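Local coordinates for terminase large subunit (Thermus phage G20c, PDB 5M1P), which forms the motor and nuclease of the viral DNA packaging machine, driving the genome into empty capsids with ATP and cutting it to start and end packaging, at residues A[93-98]-A[117-122]; A[127-132]-A[181-186]. All coordinates share one frame; numbering follows the deposited sequence.

How the interactions relate
Strand 91-94 opens interaction 1, which closes when the chain, having passed through helix 101-109 and strand 114-116, returns beside residues 93-98 as the segment 117-122, a loop that leads into helix 122-137 at its last residue. Residues 127-132 of that helix begin interaction 2; 48 residues later the last helix, 177-186, completes it. The two contacts therefore follow in series, without nesting or crossing. In space they touch: Val119 CG2 and Leu117 CD1 of the loop rest on Leu128, while Val93 CG1 and Asp95 CB meet Leu184. Together they tie the C-terminal end of strand 91-94, where Asp95 lies, and the loop after strand 114-116 to two helices.

Interaction 1 (A[93-98]-A[117-122])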
loop_
_atom_site.group_PDB
_atom_site.type_symbol
_atom_site.label_atom_id
_atom_site.label_comp_id
_atom_site.label_asym_id
_atom_site.label_seq_id
_atom_site.Cartn_x
_atom_site.Cartn_y
_atom_site.Cartn_z
ATOM N N VAL A 93 8.912 1.460 -0.862
ATOM C CA VAL A 93 8.581 2.549 0.050
ATOM C C VAL A 93 8.013 1.873 1.283
ATOM O O VAL A 93 6.876 1.400 1.282
ATOM C CB VAL A 93 7.558 3.523 -0.555
ATOM C CG1 VAL A 93 7.324 4.710 0.373
ATOM C CG2 VAL A 93 7.996 3.979 -1.942
ATOM N N ALA A 94 8.824 1.812 2.327
ATOM C CA ALA A 94 8.557 0.940 3.468
ATOM C C ALA A 94 8.111 1.746 4.670
ATOM O O ALA A 94 8.835 2.631 5.112
ATOM C CB ALA A 94 9.813 0.173 3.823
ATOM N N ASP A 95 6.941 1.430 5.207
ATOM C CA ASP A 95 6.540 2.000 6.485
ATOM C C ASP A 95 7.268 1.247 7.577
ATOM O O ASP A 95 6.831 0.192 8.024
ATOM C CB ASP A 95 5.034 1.959 6.719
ATOM C CG ASP A 95 4.651 2.429 8.117
ATOM O OD1 ASP A 95 5.487 3.045 8.829
ATOM O OD2 ASP A 95 3.501 2.187 8.513
ATOM N N THR A 96 8.376 1.833 7.993
ATOM C CA THR A 96 9.275 1.256 8.973
ATOM C C THR A 96 8.926 1.619 10.418
ATOM O O THR A 96 9.670 1.266 11.331
ATOM C CB THR A 96 10.706 1.747 8.692
ATOM O OG1 THR A 96 10.676 3.162 8.482
ATOM C CG2 THR A 96 11.263 1.093 7.441
ATOM N N TRP A 97 7.816 2.315 10.649
ATOM C CA TRP A 97 7.499 2.796 11.994
ATOM C C TRP A 97 6.973 1.664 12.848
ATOM O O TRP A 97 5.937 1.091 12.545
ATOM C CB TRP A 97 6.470 3.909 11.932
ATOM C CG TRP A 97 6.215 4.585 13.239
ATOM C CD1 TRP A 97 5.098 4.465 14.027
ATOM C CD2 TRP A 97 7.085 5.500 13.915
ATOM N NE1 TRP A 97 5.225 5.259 15.140
ATOM C CE2 TRP A 97 6.428 5.908 15.094
ATOM C CE3 TRP A 97 8.352 6.020 13.638
ATOM C CZ2 TRP A 97 6.994 6.814 15.994
ATOM C CZ3 TRP A 97 8.908 6.929 14.528
ATOM C CH2 TRP A 97 8.223 7.317 15.693
ATOM N N GLY A 98 7.706 1.360 13.917
ATOM C CA GLY A 98 7.320 0.326 14.864
ATOM C C GLY A 98 7.339 -1.100 14.334
ATOM O O GLY A 98 6.732 -1.982 14.949
ATOM N N LEU A 117 9.676 5.326 4.824
ATOM C CA LEU A 117 8.644 6.336 4.969
ATOM C C LEU A 117 7.828 5.954 6.212
ATOM O O LEU A 117 6.745 5.389 6.087
ATOM C CB LEU A 117 7.776 6.429 3.705
ATOM C CG LEU A 117 7.122 7.797 3.482
ATOM C CD1 LEU A 117 6.507 7.868 2.091
ATOM C CD2 LEU A 117 6.077 8.117 4.541
ATOM N N PRO A 118 8.368 6.237 7.415
ATOM C CA PRO A 118 7.661 5.834 8.633
ATOM C C PRO A 118 6.371 6.614 8.829
ATOM O O PRO A 118 6.386 7.848 8.831
ATOM C CB PRO A 118 8.663 6.150 9.746
ATOM C CG PRO A 118 9.562 7.179 9.187
ATOM C CD PRO A 118 9.635 6.925 7.716
ATOM N N VAL A 119 5.274 5.891 9.008
ATOM C CA VAL A 119 3.962 6.522 9.179
ATOM C C VAL A 119 3.813 6.773 10.675
ATOM O O VAL A 119 3.116 6.055 11.400
ATOM C CB VAL A 119 2.823 5.692 8.559
ATOM C CG1 VAL A 119 1.500 6.431 8.706
ATOM C CG2 VAL A 119 3.090 5.436 7.071
ATOM N N LYS A 120 4.496 7.826 11.110
ATOM C CA LYS A 120 4.821 8.015 12.527
ATOM C C LYS A 120 3.915 8.988 13.252
ATOM O O LYS A 120 4.092 9.230 14.454
ATOM C CB LYS A 120 6.279 8.457 12.672
ATOM C CG LYS A 120 6.627 9.805 12.051
ATOM C CD LYS A 120 8.133 10.029 12.037
ATOM C CE LYS A 120 8.652 10.425 13.412
ATOM N NZ LYS A 120 8.459 11.881 13.646
ATOM N N SER A 121 2.944 9.544 12.536
ATOM C CA SER A 121 1.965 10.451 13.124
ATOM C C SER A 121 0.744 10.551 12.242
ATOM O O SER A 121 0.771 10.177 11.066
ATOM C CB SER A 121 2.558 11.848 13.283
ATOM O OG SER A 121 2.765 12.445 12.019
ATOM N N SER A 122 -0.316 11.111 12.812
ATOM C CA SER A 122 -1.513 11.413 12.051
ATOM C C SER A 122 -1.210 12.415 10.935
ATOM O O SER A 122 -1.792 12.316 9.857
ATOM C CB SER A 122 -2.608 11.935 12.978
ATOM O OG SER A 122 -2.206 13.135 13.606
HETATM O O HOH W 1 3.048 3.028 11.180
#
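The nuclease active site borders this contact through Asp95, which probably binds the second catalytic magnesium together with Asp42; here its side chain stays about 7 Å from the bound calcium. Strand 91-94 runs parallel to strand 114-116, and their pairing ends in a nearly straight bond (176°) from Leu117 N to Ala94 O at 2.8 Å. Beside it Val93 CG1 packs on Leu117 CD1, the two side chains pointing the same way. Beyond this bond the carboxylate of Asp95 takes over. With CG anti to the backbone N (chi1 174°), its OD1 accepts from Val119 N at 2.9 Å and, in an Asx turn, from Trp97 N at 3.0 Å, both donors lying above the carboxylate plane. In this RuvC-like, RNase H-type fold the end of the strand thus carries an acidic residue whose orientation is fixed by two backbone N-H groups, while a water links OD2 (2.8 Å) to the carbonyl O of Val119, the central residue of an inverse gamma turn. Val119 CG2 lies 3.5 Å from Asp95 CG, its side chain crossing the carboxylate at about a right angle. On the exposed side Lys120 CB sits over the centre of the Trp97 six-membered ring in a tight CH-pi contact, 3.3 Å from the centroid, with Lys120 CE following near CZ3; Pro118 CB meets Trp97 CB.

Interaction 2 (A[127-132]-A[181-186]); sequences QLISNL and SLALAY
Helices 122-137 and 177-186 cross steeply here: the axes of residues 127-132 and 181-186 come within 8.6 Å with their N-to-C directions 78° apart, and the nearest CA atoms, those of Leu132 and Ala183, are 5.5 Å apart. Ala183 sits at the crossing. Its small CB points at the other helix and is met by Leu128 CB, Ile129 CD1 and Leu132 CD2, each at 4.1 Å, so three side chains spread over one turn of helix 122-137 converge on one methyl. Ile129 starts out facing away, but CG1 lies beside the backbone N and a second bend about CB-CG1 brings CD1 back to the crossing. Leu132 has CG anti to its backbone N (chi1 177°) and splits its two methyls: CD2 lies against Ala183 and Leu182 CB, whereas CD1 comes obliquely to the Tyr186 ring, 3.7 Å from CD2 of that residue. At the far end of the ring, Tyr186 OH is hydrogen-bonded to Gly60 O and Ala142 N, tying the tyrosine to the sheet side of the helix, where its side chain also touches Leu55 and Ile62. At the other flank the side chains of Leu128 and Leu184 cross obliquely, CD1 of the first against CD2 of the second; Leu184 also touches Asp95 of the nuclease site. Polar groups meet along one border. A single water donates to Leu128 O and to Ala183 O, and accepts from Asn131 ND2, all at 2.8 Å. The same ND2 makes a weak, bent bond (128°) to Tyr186 O at 3.0 Å. The water thus adds a second donor to Leu128 O, which already accepts from Leu132 N, and with the weak amide bond joins the helices by directed contacts across an otherwise apolar interface.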
loop_
_atom_site.group_PDB
_atom_site.type_symbol
_atom_site.label_atom_id
_atom_site.label_comp_id
_atom_site.label_asym_id
_atom_site.label_seq_id
_atom_site.Cartn_x
_atom_site.Cartn_y
_atom_site.Cartn_z
ATOM N N GLN A 127 -0.941 13.349 5.008
ATOM C CA GLN A 127 -0.250 13.755 3.792
ATOM C C GLN A 127 -0.269 12.645 2.728
ATOM O O GLN A 127 -0.556 12.887 1.556
ATOM C CB GLN A 127 1.186 14.134 4.133
ATOM C CG GLN A 127 1.905 14.889 3.034
ATOM C CD GLN A 127 3.097 15.661 3.556
ATOM O OE1 GLN A 127 3.327 16.804 3.159
ATOM N NE2 GLN A 127 3.851 15.050 4.463
ATOM N N LEU A 128 0.025 11.422 3.167
ATOM C CA LEU A 128 -0.051 10.228 2.310
ATOM C C LEU A 128 -1.452 9.993 1.761
ATOM O O LEU A 128 -1.646 9.787 0.552
ATOM C CB LEU A 128 0.394 8.988 3.095
ATOM C CG LEU A 128 1.888 8.873 3.373
ATOM C CD1 LEU A 128 2.162 7.774 4.382
ATOM C CD2 LEU A 128 2.648 8.616 2.076
ATOM N N ILE A 129 -2.433 10.022 2.645
ATOM C CA ILE A 129 -3.815 9.754 2.248
ATOM C C ILE A 129 -4.395 10.856 1.356
ATOM O O ILE A 129 -5.056 10.555 0.361
ATOM C CB ILE A 129 -4.707 9.525 3.481
ATOM C CG1 ILE A 129 -4.293 8.235 4.215
ATOM C CG2 ILE A 129 -6.182 9.508 3.092
ATOM C CD1 ILE A 129 -4.506 6.934 3.461
ATOM N N SER A 130 -4.155 12.114 1.706
ATOM C CA SER A 130 -4.637 13.223 0.884
ATOM C C SER A 130 -4.042 13.158 -0.526
ATOM O O SER A 130 -4.749 13.404 -1.496
ATOM C CB SER A 130 -4.361 14.578 1.537
ATOM O OG SER A 130 -2.984 14.825 1.680
ATOM N N ASN A 131 -2.770 12.788 -0.646
ATOM C CA ASN A 131 -2.170 12.600 -1.944
ATOM C C ASN A 131 -2.891 11.502 -2.728
ATOM O O ASN A 131 -3.226 11.698 -3.899
ATOM C CB ASN A 131 -0.687 12.271 -1.795
ATOM C CG ASN A 131 -0.009 12.091 -3.132
ATOM O OD1 ASN A 131 0.086 13.035 -3.910
ATOM N ND2 ASN A 131 0.440 10.874 -3.416
ATOM N N LEU A 132 -3.118 10.353 -2.103
ATOM C CA LEU A 132 -3.820 9.259 -2.763
ATOM C C LEU A 132 -5.227 9.681 -3.184
ATOM O O LEU A 132 -5.665 9.402 -4.304
ATOM C CB LEU A 132 -3.863 8.019 -1.866
ATOM C CG LEU A 132 -4.620 6.796 -2.391
ATOM C CD1 LEU A 132 -3.982 6.270 -3.660
ATOM C CD2 LEU A 132 -4.660 5.688 -1.353
ATOM N N SER A 181 -0.753 0.690 2.132
ATOM C CA SER A 181 0.175 0.206 1.110
ATOM C C SER A 181 0.009 0.980 -0.200
ATOM O O SER A 181 0.990 1.407 -0.801
ATOM C CB SER A 181 -0.029 -1.290 0.899
ATOM O OG SER A 181 0.771 -1.766 -0.169
ATOM N N LEU A 182 -1.231 1.172 -0.616
ATOM C CA LEU A 182 -1.506 1.968 -1.814
ATOM C C LEU A 182 -1.030 3.412 -1.666
ATOM O O LEU A 182 -0.445 3.968 -2.585
ATOM C CB LEU A 182 -2.996 1.941 -2.166
ATOM C CG LEU A 182 -3.550 0.605 -2.642
ATOM C CD1 LEU A 182 -5.064 0.700 -2.686
ATOM C CD2 LEU A 182 -2.990 0.173 -3.991
ATOM N N ALA A 183 -1.264 4.007 -0.501
ATOM C CA ALA A 183 -0.836 5.383 -0.263
ATOM C C ALA A 183 0.695 5.509 -0.281
ATOM O O ALA A 183 1.239 6.469 -0.828
ATOM C CB ALA A 183 -1.394 5.888 1.056
ATOM N N LEU A 184 1.382 4.528 0.300
ATOM C CA LEU A 184 2.850 4.481 0.262
ATOM C C LEU A 184 3.362 4.409 -1.172
ATOM O O LEU A 184 4.283 5.137 -1.522
ATOM C CB LEU A 184 3.372 3.311 1.078
ATOM C CG LEU A 184 3.219 3.494 2.598
ATOM C CD1 LEU A 184 3.314 2.155 3.293
ATOM C CD2 LEU A 184 4.250 4.467 3.163
ATOM N N ALA A 185 2.746 3.571 -2.002
ATOM C CA ALA A 185 3.134 3.477 -3.415
ATOM C C ALA A 185 2.921 4.791 -4.138
ATOM O O ALA A 185 3.839 5.333 -4.769
ATOM C CB ALA A 185 2.370 2.363 -4.100
ATOM N N TYR A 186 1.700 5.303 -4.049
ATOM C CA TYR A 186 1.328 6.524 -4.762
ATOM C C TYR A 186 1.988 7.799 -4.258
ATOM O O TYR A 186 1.970 8.813 -4.956
ATOM C CB TYR A 186 -0.201 6.679 -4.821
ATOM C CG TYR A 186 -0.820 5.855 -5.936
ATOM C CD1 TYR A 186 -0.790 6.304 -7.254
ATOM C CD2 TYR A 186 -1.368 4.598 -5.690
ATOM C CE1 TYR A 186 -1.320 5.540 -8.284
ATOM C CE2 TYR A 186 -1.918 3.832 -6.704
ATOM C CZ TYR A 186 -1.886 4.297 -8.005
ATOM O OH TYR A 186 -2.436 3.510 -9.000
HETATM O O HOH W 2 0.008 8.873 -1.494
#